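Local coordinates for Slr0280 protein (Synechocystis sp., PDB 5H3K), which is of unknown function but carries a region related to phosphodiester glycosidases of the NAGPA family, and so may cleave phosphodiester-linked sugars, at residues 370-373 / 379-382; 497-502 / 603-608; 57-62 / 233-238. All coordinates share one frame; numbering follows the deposited sequence.

In the fold
Contact 3 comes first along the chain and closes before contact 1 opens; contact 2 follows last. Contacts 1 and 2 are neighbours, with centres about 10 Å apart. They share one mixed sheet, because strand 369-373 pairs with strand 379-392 on one edge and strand 497-500 on the other. Met499 N is probably hydrogen-bonded to Ile371 O, which couples the two directly. Contact 2 then reaches from this sheet to strand 600-609 of another sheet. Contact 3 stands apart, about 46 Å from contact 1 and 37 Å from contact 2, centre to centre. It joins two sheets nearer the N-terminus, whereas contacts 1 and 2 build one sheet and tie it to the next.

Contact 1 (370-373 / 379-382); sequences AIAW and TTFG
Ala370 N donates to Gly382 O at 2.8 Å. Gly382 N returns a bond to Ala370 O. Two residues on, Ala372 and Thr380 form a second hydrogen-bonded pair, with Ala372 N to Thr380 O at 2.9 Å. Thr380 O also has a CA-H...O contact from Ile371 CA beside its hydrogen bond. The strands are antiparallel and belong to a beta hairpin.

Between these pairs stands the non-hydrogen-bonded pair Ile371 and Phe381. Their side chains run side by side on the same sheet face. Ile371 CG1 lies over one face of the phenyl ring in a CH-pi contact, 3.8 Å from the ring centroid. CG1 is anti to the backbone N (chi1 -172°), and the chain runs on extended to bring CD1 to 3.4 Å from Phe381 CZ. On the opposite sheet face the methyls meet, Ala372 CB to Thr380 CG2 at 4.0 Å.

The indole of Trp373 leads away from the hairpin, and its NE1 is hydrogen-bonded to Leu309 O. Ile534 and Val536 of strand 531-536, with Leu574 and Asn572 of strand 572-576, cover the Ile371 and Phe381 face. Phe492 and Phe495 pack on Ala372 and Thr380, while strand 497-500 pairs with the other edge of strand 369-373.

Contact 2 (497-502 / 603-608); sequences NGMGAG and NAIGVF
Met499 reaches across to Asn603 and Ile605, joining two beta strands of different sheets by van der Waals packing of its side chain, with no hydrogen bond. Strand 497-500 belongs to the mixed sheet and strand 603-608 to an antiparallel one. The short segments run at 140° to each other, with axes 8.8 Å apart at the closest. Both lie in the region related to phosphodiester glycosidases.

The side chain of Met499 makes all the contacts between the two segments. With chi1 at 172°, CG swings away from the backbone N to lie beside the carbonyl carbon, and there it meets Ile605. Bends at the next two torsions then turn SD and CE toward Asn603.

The close part is at the end of the methionine. Its CE methyl comes to 3.3 Å from Asn603 OD1. That oxygen has its polar partner outside the pair, since Gly341 N is hydrogen-bonded to it. The buried amide oxygen is therefore satisfied, and the methyl only packs against it. Ala604 O makes a longer contact at this end, 3.9 Å from Met499 CE.

The looser part lies nearer the backbone of Met499. Ile605 CD1 is 4.0 Å from Met499 CG, with Ile605 CG1 only slightly farther, the two chains lying at a slant. Neither part is a solvent side, because all four touching residues are buried. Ala340 packs against Met499, Asn603 and Ile605, and Val354 touches Met499 and Asn603. Beside the methyl, the sulfur Met499 SD lies 3.5 Å from the same Asn603 OD1.

Contact 3 (57-62 / 233-238); sequences SIDGKS and GASSKV
The carboxylate of Asp59 is the flat group here, and both its partners across the contact lie on one side of its plane. Ala234 CB stands well off that plane, 3.7 Å from both Asp59 OD1 and Asp59 OD2. Ser235 OG approaches lower, on the anti side of OD2 and 24° out of the plane.

The serine hydroxyl donates to the carboxylate, with Ser235 OG 2.8 Å from Asp59 OD2. The same OG is hydrogen-bonded to Asn191 ND2, so the hydroxyl donates its hydrogen bond to the aspartate and accepts one from the Asn191 amide. Asn191 also packs on Asp59. Asp59 CG lies beside its carbonyl carbon and far from the backbone N (chi1 -169°), which sends the carboxylate out from the turn toward Ser235. Replacing Ser235 by an alanine would probably leave Asp59 OD2 and Asn191 ND2 each without this partner and let the carboxylate turn more freely.

Asp59 is exposed, whereas Ser235 is buried. The bond thus lies close to the protein surface, where a hairpin of one sheet meets the start of strand 235-241 in another. Asp59 and Gly60 both have positive phi, in a type I' turn. Ile58 N to Lys61 O at 2.9 Å and Lys61 N to Ile58 O at 3.1 Å close it. This is the classic two-residue beta hairpin, linking strands 55-58 and 61-72.

Contact 1 (370-373 / 379-382)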
ATOM      1  N   ALA A 370       1.354 -13.393 -11.764  1.00  3.39           N
ATOM      2  CA  ALA A 370       2.411 -12.410 -11.558  1.00  4.56           C
ATOM      3  C   ALA A 370       2.357 -11.334 -12.625  1.00  3.71           C
ATOM      4  O   ALA A 370       1.877 -11.569 -13.743  1.00  3.92           O
ATOM      5  CB  ALA A 370       3.801 -13.094 -11.550  1.00  3.42           C
ATOM      6  N   ILE A 371       2.867 -10.161 -12.270  1.00  2.62           N
ATOM      7  CA  ILE A 371       3.071  -9.055 -13.204  1.00  3.85           C
ATOM      8  C   ILE A 371       4.563  -8.733 -13.275  1.00  5.01           C
ATOM      9  O   ILE A 371       5.267  -8.827 -12.273  1.00  4.19           O
ATOM     10  CB  ILE A 371       2.250  -7.798 -12.780  1.00  4.19           C
ATOM     11  CG1 ILE A 371       2.299  -6.713 -13.862  1.00  6.13           C
ATOM     12  CG2 ILE A 371       2.715  -7.242 -11.423  1.00  3.71           C
ATOM     13  CD1 ILE A 371       1.543  -5.425 -13.471  1.00  5.89           C
ATOM     14  N   ALA A 372       5.063  -8.369 -14.453  1.00  3.78           N
ATOM     15  CA  ALA A 372       6.446  -7.918 -14.565  1.00  4.38           C
ATOM     16  C   ALA A 372       6.479  -6.689 -15.447  1.00  5.13           C
ATOM     17  O   ALA A 372       5.578  -6.493 -16.264  1.00  5.67           O
ATOM     18  CB  ALA A 372       7.341  -9.026 -15.139  1.00  4.45           C
ATOM     19  N   TRP A 373       7.504  -5.859 -15.289  1.00  4.18           N
ATOM     20  CA  TRP A 373       7.557  -4.597 -16.012  1.00  5.40           C
ATOM     21  C   TRP A 373       8.964  -4.055 -16.137  1.00  6.44           C
ATOM     22  O   TRP A 373       9.874  -4.505 -15.439  1.00  5.43           O
ATOM     23  CB  TRP A 373       6.671  -3.541 -15.320  1.00  4.91           C
ATOM     24  CG  TRP A 373       7.178  -3.098 -13.979  1.00  4.55           C
ATOM     25  CD1 TRP A 373       8.012  -2.052 -13.724  1.00  6.67           C
ATOM     26  CD2 TRP A 373       6.857  -3.674 -12.705  1.00  4.65           C
ATOM     27  NE1 TRP A 373       8.250  -1.950 -12.378  1.00  5.46           N
ATOM     28  CE2 TRP A 373       7.547  -2.928 -11.727  1.00  4.76           C
ATOM     29  CE3 TRP A 373       6.058  -4.753 -12.298  1.00  4.42           C
ATOM     30  CZ2 TRP A 373       7.464  -3.219 -10.364  1.00  4.30           C
ATOM     31  CZ3 TRP A 373       5.980  -5.049 -10.939  1.00  5.57           C
ATOM     32  CH2 TRP A 373       6.673  -4.282  -9.989  1.00  5.65           C
ATOM     33  N   THR A 379       4.671  -3.901 -19.751  1.00  8.93           N
ATOM     34  CA  THR A 379       4.271  -4.902 -18.748  1.00 10.82           C
ATOM     35  C   THR A 379       3.987  -6.262 -19.376  1.00 10.79           C
ATOM     36  O   THR A 379       3.763  -6.371 -20.579  1.00 11.48           O
ATOM     37  CB  THR A 379       3.000  -4.482 -17.970  1.00 10.70           C
ATOM     38  OG1 THR A 379       1.895  -4.378 -18.880  1.00 12.77           O
ATOM     39  CG2 THR A 379       3.198  -3.153 -17.258  1.00  8.39           C
ATOM     40  N   THR A 380       3.989  -7.297 -18.544  1.00  6.76           N
ATOM     41  CA  THR A 380       3.488  -8.610 -18.939  1.00  8.49           C
ATOM     42  C   THR A 380       2.836  -9.260 -17.727  1.00  7.60           C
ATOM     43  O   THR A 380       3.211  -8.958 -16.590  1.00  5.97           O
ATOM     44  CB  THR A 380       4.595  -9.538 -19.522  1.00  9.62           C
ATOM     45  OG1 THR A 380       3.982 -10.580 -20.287  1.00 11.31           O
ATOM     46  CG2 THR A 380       5.449 -10.183 -18.410  1.00  8.62           C
ATOM     47  N   PHE A 381       1.852 -10.122 -17.977  1.00  6.66           N
ATOM     48  CA  PHE A 381       1.132 -10.838 -16.923  1.00  7.57           C
ATOM     49  C   PHE A 381       1.170 -12.314 -17.281  1.00  9.37           C
ATOM     50  O   PHE A 381       1.189 -12.675 -18.467  1.00 10.84           O
ATOM     51  CB  PHE A 381      -0.342 -10.402 -16.860  1.00  5.06           C
ATOM     52  CG  PHE A 381      -0.574  -9.004 -16.310  1.00  7.20           C
ATOM     53  CD1 PHE A 381      -0.233  -7.873 -17.049  1.00  7.49           C
ATOM     54  CD2 PHE A 381      -1.220  -8.828 -15.089  1.00  5.81           C
ATOM     55  CE1 PHE A 381      -0.483  -6.581 -16.555  1.00  6.59           C
ATOM     56  CE2 PHE A 381      -1.486  -7.549 -14.592  1.00  5.81           C
ATOM     57  CZ  PHE A 381      -1.112  -6.420 -15.332  1.00  5.15           C
ATOM     58  N   GLY A 382       1.152 -13.183 -16.276  1.00  5.65           N
ATOM     59  CA  GLY A 382       1.102 -14.605 -16.557  1.00  7.23           C
ATOM     60  C   GLY A 382       1.224 -15.387 -15.279  1.00  9.61           C
ATOM     61  O   GLY A 382       1.244 -14.801 -14.206  1.00 10.45           O
TER

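Contact 2 (497-502 / 603-608)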
ATOM      1  N   ASN A 497      11.839  -6.177 -13.354  1.00  5.49           N
ATOM      2  CA  ASN A 497      11.059  -5.974 -12.134  1.00  4.00           C
ATOM      3  C   ASN A 497       9.799  -6.814 -12.170  1.00  4.12           C
ATOM      4  O   ASN A 497       9.190  -6.996 -13.221  1.00  4.16           O
ATOM      5  CB  ASN A 497      10.637  -4.505 -11.976  1.00  5.26           C
ATOM      6  CG  ASN A 497      11.772  -3.543 -12.218  1.00  8.27           C
ATOM      7  OD1 ASN A 497      12.767  -3.550 -11.495  1.00  8.27           O
ATOM      8  ND2 ASN A 497      11.620  -2.680 -13.228  1.00  8.15           N
ATOM      9  N   GLY A 498       9.393  -7.341 -11.023  1.00  3.84           N
ATOM     10  CA  GLY A 498       8.137  -8.062 -10.992  1.00  3.32           C
ATOM     11  C   GLY A 498       7.603  -8.394  -9.622  1.00  3.86           C
ATOM     12  O   GLY A 498       8.300  -8.283  -8.610  1.00  4.21           O
ATOM     13  N   MET A 499       6.349  -8.826  -9.603  1.00  3.62           N
ATOM     14  CA  MET A 499       5.656  -9.143  -8.370  1.00  2.49           C
ATOM     15  C   MET A 499       4.689 -10.293  -8.612  1.00  4.00           C
ATOM     16  O   MET A 499       3.816 -10.212  -9.496  1.00  3.26           O
ATOM     17  CB  MET A 499       4.882  -7.911  -7.878  1.00  3.53           C
ATOM     18  CG  MET A 499       3.956  -8.166  -6.683  1.00  6.11           C
ATOM     19  SD  MET A 499       4.829  -8.650  -5.192  1.00  5.86           S
ATOM     20  CE  MET A 499       5.880  -7.232  -4.894  1.00  4.46           C
ATOM     21  N   GLY A 500       4.816 -11.350  -7.813  1.00  3.60           N
ATOM     22  CA  GLY A 500       3.844 -12.427  -7.819  1.00  3.44           C
ATOM     23  C   GLY A 500       2.794 -12.259  -6.720  1.00  5.02           C
ATOM     24  O   GLY A 500       3.043 -11.662  -5.659  1.00  5.42           O
ATOM     25  N   ALA A 501       1.595 -12.761  -6.986  1.00  4.05           N
ATOM     26  CA  ALA A 501       0.559 -12.846  -5.969  1.00  4.25           C
ATOM     27  C   ALA A 501      -0.435 -13.876  -6.409  1.00  5.36           C
ATOM     28  O   ALA A 501      -0.160 -15.082  -6.352  1.00  5.73           O
ATOM     29  CB  ALA A 501      -0.114 -11.490  -5.698  1.00  3.99           C
ATOM     30  N   GLY A 502      -1.594 -13.408  -6.858  1.00  4.08           N
ATOM     31  CA  GLY A 502      -2.569 -14.305  -7.443  1.00  3.59           C
ATOM     32  C   GLY A 502      -3.895 -14.359  -6.707  1.00  5.43           C
ATOM     33  O   GLY A 502      -4.025 -13.894  -5.572  1.00  4.28           O
ATOM     34  N   ASN A 603       5.416  -6.736   1.703  1.00  3.81           N
ATOM     35  CA  ASN A 603       5.916  -5.989   0.562  1.00  3.21           C
ATOM     36  C   ASN A 603       4.827  -5.238  -0.192  1.00  4.12           C
ATOM     37  O   ASN A 603       3.623  -5.473   0.001  1.00  3.36           O
ATOM     38  CB  ASN A 603       6.706  -6.907  -0.378  1.00  3.83           C
ATOM     39  CG  ASN A 603       5.893  -8.111  -0.859  1.00  5.46           C
ATOM     40  OD1 ASN A 603       5.052  -8.005  -1.766  1.00  5.00           O
ATOM     41  ND2 ASN A 603       6.177  -9.269  -0.289  1.00  5.49           N
ATOM     42  N   ALA A 604       5.262  -4.346  -1.066  1.00  3.83           N
ATOM     43  CA  ALA A 604       4.347  -3.455  -1.756  1.00  2.42           C
ATOM     44  C   ALA A 604       4.822  -3.217  -3.177  1.00  3.21           C
ATOM     45  O   ALA A 604       5.954  -3.554  -3.537  1.00  4.05           O
ATOM     46  CB  ALA A 604       4.289  -2.136  -1.004  1.00  3.89           C
ATOM     47  N   ILE A 605       3.947  -2.660  -4.004  1.00  3.80           N
ATOM     48  CA  ILE A 605       4.398  -2.090  -5.265  1.00  2.49           C
ATOM     49  C   ILE A 605       4.380  -0.585  -5.070  1.00  4.81           C
ATOM     50  O   ILE A 605       3.343  -0.019  -4.717  1.00  4.17           O
ATOM     51  CB  ILE A 605       3.494  -2.508  -6.430  1.00  4.47           C
ATOM     52  CG1 ILE A 605       3.609  -4.018  -6.678  1.00  4.67           C
ATOM     53  CG2 ILE A 605       3.850  -1.753  -7.723  1.00  3.91           C
ATOM     54  CD1 ILE A 605       2.548  -4.564  -7.646  1.00  5.90           C
ATOM     55  N   GLY A 606       5.520   0.064  -5.303  1.00  4.30           N
ATOM     56  CA  GLY A 606       5.645   1.505  -5.116  1.00  3.00           C
ATOM     57  C   GLY A 606       5.801   2.226  -6.448  1.00  3.80           C
ATOM     58  O   GLY A 606       6.398   1.703  -7.389  1.00  6.36           O
ATOM     59  N   VAL A 607       5.244   3.428  -6.527  1.00  3.16           N
ATOM     60  CA  VAL A 607       5.360   4.277  -7.703  1.00  3.90           C
ATOM     61  C   VAL A 607       6.231   5.477  -7.343  1.00  5.94           C
ATOM     62  O   VAL A 607       6.028   6.124  -6.314  1.00  3.93           O
ATOM     63  CB  VAL A 607       3.980   4.776  -8.160  1.00  5.09           C
ATOM     64  CG1 VAL A 607       4.120   5.682  -9.402  1.00  7.54           C
ATOM     65  CG2 VAL A 607       3.072   3.597  -8.477  1.00  4.05           C
ATOM     66  N   PHE A 608       7.209   5.763  -8.187  1.00  6.36           N
ATOM     67  CA  PHE A 608       8.138   6.853  -7.925  1.00  7.31           C
ATOM     68  C   PHE A 608       8.075   7.856  -9.068  1.00 12.30           C
ATOM     69  O   PHE A 608       7.924   7.482 -10.237  1.00  9.70           O
ATOM     70  CB  PHE A 608       9.554   6.298  -7.747  1.00  9.15           C
ATOM     71  CG  PHE A 608       9.711   5.446  -6.518  1.00 10.41           C
ATOM     72  CD1 PHE A 608       9.376   4.095  -6.540  1.00  6.90           C
ATOM     73  CD2 PHE A 608      10.143   6.010  -5.328  1.00  8.87           C
ATOM     74  CE1 PHE A 608       9.505   3.317  -5.388  1.00  9.23           C
ATOM     75  CE2 PHE A 608      10.274   5.247  -4.183  1.00  8.13           C
ATOM     76  CZ  PHE A 608       9.950   3.900  -4.213  1.00  8.14           C
TER

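Contact 3 (57-62 / 233-238)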
ATOM      1  N   SER A  57       1.983  19.842  14.190  1.00 11.26           N
ATOM      2  CA  SER A  57       1.526  19.759  15.570  1.00 14.14           C
ATOM      3  C   SER A  57       0.219  20.514  15.734  1.00 13.67           C
ATOM      4  O   SER A  57       0.095  21.653  15.291  1.00 14.75           O
ATOM      5  CB  SER A  57       2.582  20.322  16.514  1.00 16.35           C
ATOM      6  OG  SER A  57       2.122  20.236  17.846  1.00 22.62           O
ATOM      7  N   ILE A  58      -0.767  19.864  16.352  1.00 15.38           N
ATOM      8  CA  ILE A  58      -2.063  20.476  16.624  1.00 17.08           C
ATOM      9  C   ILE A  58      -2.439  20.218  18.081  1.00 16.87           C
ATOM     10  O   ILE A  58      -2.540  19.059  18.497  1.00 17.09           O
ATOM     11  CB  ILE A  58      -3.172  19.864  15.746  1.00 15.72           C
ATOM     12  CG1 ILE A  58      -2.862  20.051  14.256  1.00 15.64           C
ATOM     13  CG2 ILE A  58      -4.511  20.482  16.088  1.00 16.49           C
ATOM     14  CD1 ILE A  58      -3.906  19.428  13.334  1.00 15.58           C
ATOM     15  N   ASP A  59      -2.652  21.285  18.847  1.00 17.69           N
ATOM     16  CA  ASP A  59      -2.960  21.155  20.274  1.00 20.29           C
ATOM     17  C   ASP A  59      -1.935  20.264  20.995  1.00 18.05           C
ATOM     18  O   ASP A  59      -2.297  19.422  21.807  1.00 20.85           O
ATOM     19  CB  ASP A  59      -4.391  20.627  20.475  1.00 19.44           C
ATOM     20  CG  ASP A  59      -4.863  20.732  21.919  1.00 26.25           C
ATOM     21  OD1 ASP A  59      -4.216  21.462  22.704  1.00 27.55           O
ATOM     22  OD2 ASP A  59      -5.882  20.091  22.269  1.00 22.77           O
ATOM     23  N   GLY A  60      -0.656  20.437  20.670  1.00 18.10           N
ATOM     24  CA  GLY A  60       0.412  19.731  21.358  1.00 17.73           C
ATOM     25  C   GLY A  60       0.627  18.280  20.962  1.00 20.44           C
ATOM     26  O   GLY A  60       1.434  17.577  21.579  1.00 22.26           O
ATOM     27  N   LYS A  61      -0.093  17.817  19.944  1.00 17.49           N
ATOM     28  CA  LYS A  61       0.081  16.448  19.462  1.00 21.21           C
ATOM     29  C   LYS A  61       0.600  16.463  18.028  1.00 16.96           C
ATOM     30  O   LYS A  61       0.177  17.289  17.222  1.00 13.53           O
ATOM     31  CB  LYS A  61      -1.231  15.667  19.557  1.00 19.20           C
ATOM     32  CG  LYS A  61      -1.798  15.593  20.969  1.00 23.54           C
ATOM     33  CD  LYS A  61      -0.729  15.215  21.999  1.00 30.60           C
ATOM     34  CE  LYS A  61      -0.611  13.701  22.217  1.00 42.40           C
ATOM     35  NZ  LYS A  61       0.188  13.366  23.451  1.00 37.06           N
ATOM     36  N   SER A  62       1.531  15.564  17.721  1.00 18.57           N
ATOM     37  CA  SER A  62       2.126  15.519  16.388  1.00 15.20           C
ATOM     38  C   SER A  62       1.440  14.486  15.510  1.00 16.74           C
ATOM     39  O   SER A  62       1.091  13.391  15.973  1.00 14.23           O
ATOM     40  CB  SER A  62       3.620  15.215  16.463  1.00 19.23           C
ATOM     41  OG  SER A  62       4.310  16.271  17.107  1.00 29.82           O
ATOM     42  N   GLY A 233      -9.178  18.952  26.799  1.00 29.73           N
ATOM     43  CA  GLY A 233      -8.551  20.261  26.899  1.00 24.49           C
ATOM     44  C   GLY A 233      -9.042  21.205  25.819  1.00 24.85           C
ATOM     45  O   GLY A 233     -10.229  21.531  25.760  1.00 27.93           O
ATOM     46  N   ALA A 234      -8.135  21.636  24.948  1.00 23.41           N
ATOM     47  CA  ALA A 234      -8.498  22.564  23.884  1.00 22.22           C
ATOM     48  C   ALA A 234      -9.159  21.830  22.704  1.00 20.93           C
ATOM     49  O   ALA A 234      -9.573  22.449  21.715  1.00 19.79           O
ATOM     50  CB  ALA A 234      -7.275  23.348  23.428  1.00 21.44           C
ATOM     51  N   SER A 235      -9.263  20.509  22.825  1.00 15.07           N
ATOM     52  CA  SER A 235      -9.871  19.683  21.788  1.00 13.26           C
ATOM     53  C   SER A 235     -11.032  18.863  22.334  1.00 14.67           C
ATOM     54  O   SER A 235     -11.262  18.799  23.546  1.00 13.72           O
ATOM     55  CB  SER A 235      -8.827  18.754  21.169  1.00 13.51           C
ATOM     56  OG  SER A 235      -7.864  19.499  20.453  1.00 15.99           O
ATOM     57  N   SER A 236     -11.766  18.242  21.424  1.00 11.10           N
ATOM     58  CA  SER A 236     -12.882  17.386  21.786  1.00 10.35           C
ATOM     59  C   SER A 236     -12.915  16.191  20.847  1.00 13.02           C
ATOM     60  O   SER A 236     -12.442  16.262  19.705  1.00  9.86           O
ATOM     61  CB  SER A 236     -14.194  18.166  21.704  1.00 12.53           C
ATOM     62  OG  SER A 236     -14.119  19.365  22.467  1.00 12.03           O
ATOM     63  N   LYS A 237     -13.446  15.080  21.335  1.00  5.59           N
ATOM     64  CA  LYS A 237     -13.637  13.899  20.506  1.00  7.65           C
ATOM     65  C   LYS A 237     -15.091  13.483  20.556  1.00  9.82           C
ATOM     66  O   LYS A 237     -15.714  13.526  21.617  1.00 11.24           O
ATOM     67  CB  LYS A 237     -12.741  12.760  20.994  1.00  8.44           C
ATOM     68  CG  LYS A 237     -11.263  13.072  20.858  1.00 10.61           C
ATOM     69  CD  LYS A 237     -10.399  11.867  21.189  1.00 12.06           C
ATOM     70  CE  LYS A 237      -8.932  12.285  21.237  1.00 15.97           C
ATOM     71  NZ  LYS A 237      -8.010  11.125  21.290  1.00 23.63           N
ATOM     72  N   VAL A 238     -15.632  13.086  19.407  1.00  6.94           N
ATOM     73  CA  VAL A 238     -16.972  12.531  19.365  1.00  5.53           C
ATOM     74  C   VAL A 238     -16.859  11.059  19.005  1.00  7.47           C
ATOM     75  O   VAL A 238     -16.468  10.708  17.883  1.00  8.21           O
ATOM     76  CB  VAL A 238     -17.864  13.250  18.348  1.00  8.93           C
ATOM     77  CG1 VAL A 238     -19.312  12.766  18.491  1.00  6.82           C
ATOM     78  CG2 VAL A 238     -17.795  14.766  18.545  1.00 10.73           C
TER